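Local coordinates for UV damage endonuclease (Sulfolobus acidocaldarius, PDB 3TC3), which is a manganese-bound TIM-barrel endonuclease of DNA excision repair that recognises UV-damaged DNA and probably cuts the damaged strand hydrolytically, at residues A147-L150 with D151-I155; N58-C61 with L62-L66; L237-V240 with R241-W244; P257-K260 with P261-A265. One frame throughout, in Å; residues are numbered along the deposited sequence.

Interaction 1: A147-L150 with D151-I155; sequences ADLL and DSMGI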
# COMPACT_ATOMS: atom_id res chain seq x y z
N ALA A 147 8.40 8.43 -1.18
CA ALA A 147 8.61 8.95 -2.55
C ALA A 147 10.08 8.81 -2.89
O ALA A 147 10.42 8.42 -4.03
CB ALA A 147 8.21 10.38 -2.59
N ASP A 148 10.96 9.14 -1.95
CA ASP A 148 12.40 9.00 -2.26
C ASP A 148 12.74 7.53 -2.61
O ASP A 148 13.67 7.27 -3.42
CB ASP A 148 13.25 9.44 -1.05
CG ASP A 148 13.29 10.96 -0.86
OD1 ASP A 148 12.84 11.69 -1.77
OD2 ASP A 148 13.74 11.37 0.21
N LEU A 149 12.17 6.58 -1.84
CA LEU A 149 12.52 5.16 -2.08
C LEU A 149 12.11 4.76 -3.50
O LEU A 149 12.91 4.19 -4.29
CB LEU A 149 11.89 4.25 -1.01
CG LEU A 149 12.21 2.77 -1.18
CD1 LEU A 149 13.74 2.55 -0.94
CD2 LEU A 149 11.37 1.94 -0.26
N LEU A 150 10.89 5.07 -3.87
CA LEU A 150 10.35 4.79 -5.21
C LEU A 150 11.17 5.56 -6.28
O LEU A 150 11.51 4.95 -7.34
CB LEU A 150 8.87 5.17 -5.23
CG LEU A 150 8.07 4.24 -4.22
CD1 LEU A 150 6.62 4.77 -4.17
CD2 LEU A 150 8.03 2.80 -4.67
N ASP A 151 11.53 6.83 -5.99
CA ASP A 151 12.36 7.57 -6.94
C ASP A 151 13.70 6.89 -7.12
O ASP A 151 14.25 6.87 -8.23
CB ASP A 151 12.61 8.95 -6.40
CG ASP A 151 11.50 9.93 -6.61
OD1 ASP A 151 10.55 9.69 -7.37
OD2 ASP A 151 11.63 11.02 -6.01
N SER A 152 14.30 6.36 -6.07
CA SER A 152 15.63 5.77 -6.15
C SER A 152 15.62 4.51 -6.95
O SER A 152 16.67 4.13 -7.53
CB SER A 152 16.17 5.50 -4.73
OG SER A 152 15.60 4.32 -4.13
N MET A 153 14.46 3.83 -7.02
CA MET A 153 14.30 2.64 -7.86
C MET A 153 13.98 3.02 -9.31
O MET A 153 14.05 2.15 -10.19
CB MET A 153 13.17 1.74 -7.33
CG MET A 153 13.54 1.25 -5.97
SD MET A 153 12.21 0.25 -5.24
CE MET A 153 12.99 -0.38 -3.78
N GLY A 154 13.70 4.30 -9.58
CA GLY A 154 13.32 4.72 -10.93
C GLY A 154 11.95 4.21 -11.36
O GLY A 154 11.70 3.98 -12.56
N ILE A 155 11.04 4.02 -10.40
CA ILE A 155 9.71 3.60 -10.72
C ILE A 155 8.64 4.58 -10.22
O ILE A 155 8.96 5.58 -9.52
CB ILE A 155 9.45 2.22 -10.11
CG1 ILE A 155 9.39 2.32 -8.56
CG2 ILE A 155 10.55 1.15 -10.57
CD1 ILE A 155 9.10 0.93 -7.87
O HOH W 1 13.60 11.57 -4.43

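Interaction 2: N58-C61 with L62-L66; sequences NLLC and LKNIL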
# COMPACT_ATOMS: atom_id res chain seq x y z
N ASN A 58 17.53 -6.14 3.60
CA ASN A 58 16.13 -6.04 3.17
C ASN A 58 16.00 -6.01 1.65
O ASN A 58 15.06 -6.63 1.08
CB ASN A 58 15.44 -4.79 3.75
CG ASN A 58 15.04 -4.90 5.24
OD1 ASN A 58 14.83 -6.01 5.78
ND2 ASN A 58 14.76 -3.74 5.85
N LEU A 59 16.85 -5.23 1.02
CA LEU A 59 16.74 -5.01 -0.39
C LEU A 59 17.12 -6.31 -1.14
O LEU A 59 16.55 -6.61 -2.20
CB LEU A 59 17.58 -3.82 -0.80
CG LEU A 59 17.00 -2.46 -0.35
CD1 LEU A 59 18.07 -1.37 -0.39
CD2 LEU A 59 15.83 -2.07 -1.28
N LEU A 60 18.19 -7.00 -0.71
CA LEU A 60 18.52 -8.35 -1.25
C LEU A 60 17.31 -9.28 -1.26
O LEU A 60 16.99 -9.96 -2.27
CB LEU A 60 19.62 -9.01 -0.41
CG LEU A 60 20.07 -10.40 -0.99
CD1 LEU A 60 21.59 -10.49 -1.05
CD2 LEU A 60 19.45 -11.74 -0.39
N CYS A 61 16.62 -9.34 -0.11
CA CYS A 61 15.45 -10.18 0.07
C CYS A 61 14.33 -9.66 -0.80
O CYS A 61 13.65 -10.46 -1.45
CB CYS A 61 15.08 -10.14 1.50
SG CYS A 61 16.20 -11.22 2.52
N LEU A 62 14.15 -8.33 -0.86
CA LEU A 62 13.13 -7.79 -1.83
C LEU A 62 13.38 -8.24 -3.25
O LEU A 62 12.44 -8.65 -3.91
CB LEU A 62 13.08 -6.24 -1.72
CG LEU A 62 12.05 -5.57 -2.68
CD1 LEU A 62 10.55 -6.02 -2.52
CD2 LEU A 62 12.16 -4.05 -2.52
N LYS A 63 14.66 -8.23 -3.73
CA LYS A 63 14.92 -8.67 -5.08
C LYS A 63 14.57 -10.14 -5.20
O LYS A 63 13.92 -10.52 -6.15
CB LYS A 63 16.42 -8.50 -5.41
CG LYS A 63 16.77 -8.91 -6.82
CD LYS A 63 16.21 -8.03 -7.95
CE LYS A 63 16.47 -8.63 -9.38
NZ LYS A 63 17.96 -8.70 -9.77
N ASN A 64 14.93 -10.92 -4.20
CA ASN A 64 14.61 -12.36 -4.23
C ASN A 64 13.09 -12.61 -4.25
O ASN A 64 12.61 -13.46 -4.99
CB ASN A 64 15.26 -13.07 -3.09
CG ASN A 64 16.76 -13.20 -3.29
OD1 ASN A 64 17.28 -13.05 -4.42
ND2 ASN A 64 17.47 -13.40 -2.20
N ILE A 65 12.34 -11.84 -3.45
CA ILE A 65 10.92 -11.94 -3.49
C ILE A 65 10.31 -11.61 -4.84
O ILE A 65 9.38 -12.30 -5.29
CB ILE A 65 10.32 -10.98 -2.35
CG1 ILE A 65 10.61 -11.52 -0.96
CG2 ILE A 65 8.79 -10.71 -2.60
CD1 ILE A 65 10.15 -10.58 0.18
N LEU A 66 10.80 -10.53 -5.48
CA LEU A 66 10.19 -10.10 -6.73
C LEU A 66 10.50 -11.20 -7.78
O LEU A 66 9.67 -11.48 -8.59
CB LEU A 66 10.69 -8.73 -7.20
CG LEU A 66 10.21 -7.62 -6.25
CD1 LEU A 66 11.08 -6.36 -6.60
CD2 LEU A 66 8.67 -7.34 -6.39
O HOH W 2 19.01 -10.67 -4.09

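Interaction 3: L237-V240 with R241-W244; sequences LSLV and RRTW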
# COMPACT_ATOMS: atom_id res chain seq x y z
N LEU A 237 -17.13 -0.14 -6.68
CA LEU A 237 -16.05 -0.31 -7.63
C LEU A 237 -16.12 0.60 -8.87
O LEU A 237 -15.12 1.20 -9.30
CB LEU A 237 -15.94 -1.78 -8.01
CG LEU A 237 -15.46 -2.60 -6.82
CD1 LEU A 237 -15.81 -4.06 -7.02
CD2 LEU A 237 -13.97 -2.39 -6.65
N SER A 238 -17.31 0.73 -9.44
CA SER A 238 -17.44 1.48 -10.63
C SER A 238 -17.11 2.94 -10.32
O SER A 238 -16.51 3.63 -11.12
CB SER A 238 -18.86 1.40 -11.11
OG SER A 238 -19.05 2.36 -12.11
N LEU A 239 -17.60 3.42 -9.17
CA LEU A 239 -17.34 4.80 -8.73
C LEU A 239 -15.81 5.03 -8.55
O LEU A 239 -15.25 6.02 -9.08
CB LEU A 239 -18.08 5.09 -7.43
CG LEU A 239 -19.60 5.34 -7.60
CD1 LEU A 239 -20.18 5.30 -6.22
CD2 LEU A 239 -19.90 6.70 -8.17
N VAL A 240 -15.17 4.12 -7.82
CA VAL A 240 -13.77 4.29 -7.57
C VAL A 240 -12.91 4.15 -8.83
O VAL A 240 -11.90 4.89 -9.02
CB VAL A 240 -13.37 3.27 -6.45
CG1 VAL A 240 -11.97 2.86 -6.64
CG2 VAL A 240 -13.80 3.74 -5.09
N ARG A 241 -13.34 3.27 -9.80
CA ARG A 241 -12.59 3.19 -11.10
C ARG A 241 -12.36 4.52 -11.84
O ARG A 241 -11.30 4.74 -12.44
CB ARG A 241 -13.27 2.16 -12.07
CG ARG A 241 -12.57 1.88 -13.36
CD ARG A 241 -13.46 0.93 -14.25
NE ARG A 241 -13.64 -0.37 -13.57
CZ ARG A 241 -12.71 -1.33 -13.46
NH1 ARG A 241 -11.47 -1.17 -13.92
NH2 ARG A 241 -13.05 -2.43 -12.80
N ARG A 242 -13.35 5.39 -11.82
CA ARG A 242 -13.29 6.68 -12.51
C ARG A 242 -12.25 7.64 -11.85
O ARG A 242 -11.90 8.66 -12.44
CB ARG A 242 -14.70 7.26 -12.54
CG ARG A 242 -15.60 6.24 -13.18
CD ARG A 242 -16.92 6.85 -13.68
NE ARG A 242 -17.48 7.90 -12.81
CZ ARG A 242 -18.61 7.78 -12.10
NH1 ARG A 242 -19.34 6.66 -12.16
NH2 ARG A 242 -19.01 8.79 -11.33
N THR A 243 -11.74 7.30 -10.65
CA THR A 243 -10.73 8.13 -10.02
C THR A 243 -9.32 7.76 -10.41
O THR A 243 -8.41 8.46 -10.03
CB THR A 243 -10.82 8.15 -8.50
OG1 THR A 243 -10.42 6.86 -7.99
CG2 THR A 243 -12.29 8.41 -8.03
N TRP A 244 -9.19 6.70 -11.23
CA TRP A 244 -7.84 6.27 -11.68
C TRP A 244 -7.65 6.61 -13.13
O TRP A 244 -8.54 6.38 -13.93
CB TRP A 244 -7.66 4.75 -11.49
CG TRP A 244 -7.64 4.38 -10.06
CD1 TRP A 244 -8.74 4.23 -9.24
CD2 TRP A 244 -6.50 3.93 -9.30
NE1 TRP A 244 -8.32 3.80 -7.96
CE2 TRP A 244 -7.00 3.61 -7.95
CE3 TRP A 244 -5.14 3.84 -9.54
CZ2 TRP A 244 -6.16 3.24 -6.89
CZ3 TRP A 244 -4.32 3.41 -8.48
CH2 TRP A 244 -4.83 3.13 -7.19

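Interaction 4: P257-K260 with P261-A265; sequences PGEK and PGVHA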
# COMPACT_ATOMS: atom_id res chain seq x y z
N PRO A 257 -12.96 -15.31 11.32
CA PRO A 257 -14.12 -15.80 12.07
C PRO A 257 -13.83 -15.75 13.55
O PRO A 257 -12.73 -16.08 13.97
CB PRO A 257 -14.20 -17.24 11.64
CG PRO A 257 -13.59 -17.27 10.23
CD PRO A 257 -12.51 -16.28 10.28
N GLY A 258 -14.82 -15.32 14.34
CA GLY A 258 -14.60 -15.33 15.77
C GLY A 258 -13.96 -14.09 16.35
O GLY A 258 -13.89 -13.93 17.60
N GLU A 259 -13.46 -13.20 15.49
CA GLU A 259 -12.74 -11.99 15.94
C GLU A 259 -13.65 -10.78 15.80
O GLU A 259 -14.71 -10.86 15.15
CB GLU A 259 -11.43 -11.79 15.19
CG GLU A 259 -10.51 -13.04 15.26
CD GLU A 259 -10.03 -13.32 16.70
OE1 GLU A 259 -9.63 -12.36 17.40
OE2 GLU A 259 -10.00 -14.50 17.04
N LYS A 260 -13.20 -9.69 16.38
CA LYS A 260 -13.92 -8.43 16.35
C LYS A 260 -13.99 -7.96 14.91
O LYS A 260 -13.11 -8.24 14.12
CB LYS A 260 -13.19 -7.40 17.18
CG LYS A 260 -13.40 -7.52 18.74
CD LYS A 260 -12.43 -6.47 19.33
CE LYS A 260 -12.13 -6.69 20.85
NZ LYS A 260 -13.36 -6.49 21.57
N PRO A 261 -15.00 -7.15 14.60
CA PRO A 261 -15.13 -6.68 13.18
C PRO A 261 -13.96 -5.95 12.73
O PRO A 261 -13.49 -4.97 13.39
CB PRO A 261 -16.41 -5.79 13.21
CG PRO A 261 -17.17 -6.26 14.44
CD PRO A 261 -16.15 -6.76 15.47
N GLY A 262 -13.45 -6.35 11.57
CA GLY A 262 -12.34 -5.69 10.95
C GLY A 262 -11.00 -6.37 11.14
O GLY A 262 -10.02 -6.00 10.46
N VAL A 263 -10.93 -7.33 12.04
CA VAL A 263 -9.70 -8.11 12.18
C VAL A 263 -9.52 -8.93 10.94
O VAL A 263 -10.42 -9.70 10.54
CB VAL A 263 -9.77 -9.02 13.43
CG1 VAL A 263 -8.55 -10.01 13.49
CG2 VAL A 263 -9.81 -8.09 14.71
N HIS A 264 -8.34 -8.80 10.34
CA HIS A 264 -8.08 -9.44 9.02
C HIS A 264 -7.88 -10.97 9.17
O HIS A 264 -7.30 -11.47 10.11
CB HIS A 264 -6.78 -8.91 8.41
CG HIS A 264 -6.85 -7.53 7.80
ND1 HIS A 264 -5.75 -6.94 7.26
CD2 HIS A 264 -7.90 -6.65 7.64
CE1 HIS A 264 -6.07 -5.72 6.81
NE2 HIS A 264 -7.40 -5.53 7.03
N ALA A 265 -8.43 -11.69 8.21
CA ALA A 265 -8.33 -13.12 8.15
C ALA A 265 -6.88 -13.60 8.09
O ALA A 265 -5.98 -12.93 7.54
CB ALA A 265 -9.09 -13.62 6.95

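Interaction 1: A147-L150 with D151-I155
Ser152 turns its hydroxyl back along the helix toward Leu149: with OG set between its own backbone N and carbonyl carbon (chi1 78°), the group donates to Leu149 O at 2.7 Å from OG. Leu149 carries CG anti to its N (chi1 -180°), and this brings CD1 to 4.1 Å from Met153 CE, the two side chains crossing at a slant. Leu149 O also receives Met153 N at 3.2 Å, so two donors grip one carbonyl in the last turn of helix 133-153. The helix closes in a Schellman motif. Gly154 has the positive phi of 69° that glycine tolerates well, and Ile155 N returns to Leu150 O at 3.2 Å. Beside that bond an apolar pair forms, Leu150 CD2 resting 3.9 Å from Ile155 CD1; both side chains also pack on Ile118 of strand 117-120, where branched aliphatic groups suit the buried side of a beta-alpha-beta unit. With an alanine here in place of Ser152 the OG bond is gone, and Leu149 O would probably be held less firmly, having lost its short hydroxyl partner. On the polar side one water donates to both Asp148 OD1 and Asp151 OD2, bridging carboxylates whose oxygens stand 4.5 Å apart. Asp148 is further paired with Lys144 and Lys97, and Asp151 with Arg191. The bridging water and these basic partners probably offset the repulsion between the two acids, making it likely that both can remain ionised at the end of the helix.

Interaction 2: N58-C61 with L62-L66
Leu62 N reaches back to Asn58 O at 2.7 Å, the shortest of four successive i to i+4 bonds, and Ile65 N follows to Cys61 O at 2.8 Å. A water adds to this ladder: it donates to Leu60 O at 2.8 Å and, weakly, to Asn64 OD1, tying a backbone carbonyl to a side chain one turn on. Asn64 keeps CG anti to its carbonyl carbon (chi1 -72°), which lays the amide back over the preceding turn, a fitting place for a small polar residue at a partly exposed position. All this belongs to helix 48-71, the helix between the first two strands of the TIM barrel, and Cys61 fastens it to the loop at Cys35 through a disulfide. Asn58, although buried, has its amide satisfied by Lys39 and by the carbonyl of Thr83. Lys63 sends its bent chain away to a salt bridge with Asp106 of helix 101-113. On the buried side of the helix Leu59 CD2 and Leu62 CD2 lie 4.4 Å apart, a loose apolar contact whose members also meet other elements: Leu59 packs on Leu104 and Ile107, and Leu62 sits against Phe77 of strand 76-78, as does Ile65.

Interaction 3: L237-V240 with R241-W244
Val240 O takes two bonds from Thr243: OG1 donates to it at 2.7 Å in the carbonyl plane, on a lone pair, while N comes at 2.9 Å from above that plane, 52° out of it. The hydroxyl is placed by chi1 of 70°, between the backbone N and the carbonyl carbon, and it also hydrogen-bonds with Val217 N; threonine thus joins the helix end to strand 217-220. One residue on, the Trp244 ring presents its edge to the same oxygen, CD1 lying 3.2 Å from Val240 O, while NE1 is hydrogen-bonded to Val217 O. Upstream, Arg241 N is satisfied by Leu237 O at 2.8 Å, whereas Arg242 N has a weak bond to Leu239 O at 3.4 Å, as the helical pattern gives way to a type I turn from Arg241 to Trp244, closed by Trp244 N on Arg241 O at 3.1 Å. The Arg241 guanidinium finds backbone acceptors in Asp281 and Glu282. Arg242 runs alongside Leu239, its NH2 3.9 Å from Leu239 CD2. The turn leads helix 233-241 toward strand 249-252: Val240 packs on Val203 and Val217, Thr243 on Leu207 of helix 203-213, and Trp244 touches Ile218 and Met249, on neighbouring barrel strands.

Interaction 4: P257-K260 with P261-A265
Val263 and Glu259 meet through their aliphatic parts, Glu259 CB lying 3.7 Å from Val263 CB. Valine puts CG1 anti to its backbone N (chi1 172°), which lays that methyl against the glutamate stem, while CG2 is 3.4 Å from Lys260 O. Glu259 has CG anti to its carbonyl carbon (chi1 -54°), which leaves CG 4.0 Å from Val263 CG1, and a bend at chi2 turns the carboxylate end. Cut back to an alanine, Val263 would keep its CB against Glu259 CB, but with CG1 gone a gap would probably open beside Glu259 CG, letting the chain turn more easily. The backbone closes in a type II turn from Lys260 to Val263, with Val263 N donating to Lys260 O at 3.1 Å. Pro261 suits the second position, where its ring restrains phi, and Gly262 the third, where phi of 101° would press a CB on the preceding carbonyl oxygen. Lys260 stays extended until a bend at chi4. Gln255 clamps the turn, hydrogen-bonding Gly262 N and Lys260 O. This loop segment lies between strand 249-252 and helix 270-279; backbone bonds join Val263 to Glu256 and Ala265 to Glu254, and His264 packs on helix 221-226.

Along the chain the order is interaction 2, 1, 3, 4, each closing before the next opens, and all belong to one eight-stranded parallel barrel. Interactions 1 and 2, in helices 133-153 and 48-71, have centres 15 Å apart and touch where Met153 CE packs on Leu62 CD2 and Leu59 CD2; they join helices of the barrel wall away from the annotated sites. Interaction 3 ends helix 233-241, its centre 32 Å from that of interaction 2, across the chain's centre. Interaction 4 lies in the loop after strand 249-252. Interactions 3 and 4 thus precede and follow the strand carrying the manganese ligand Asp251; the Trp244 side chain lies about 11 Å from the manganese ion and Gly262 about 10 Å.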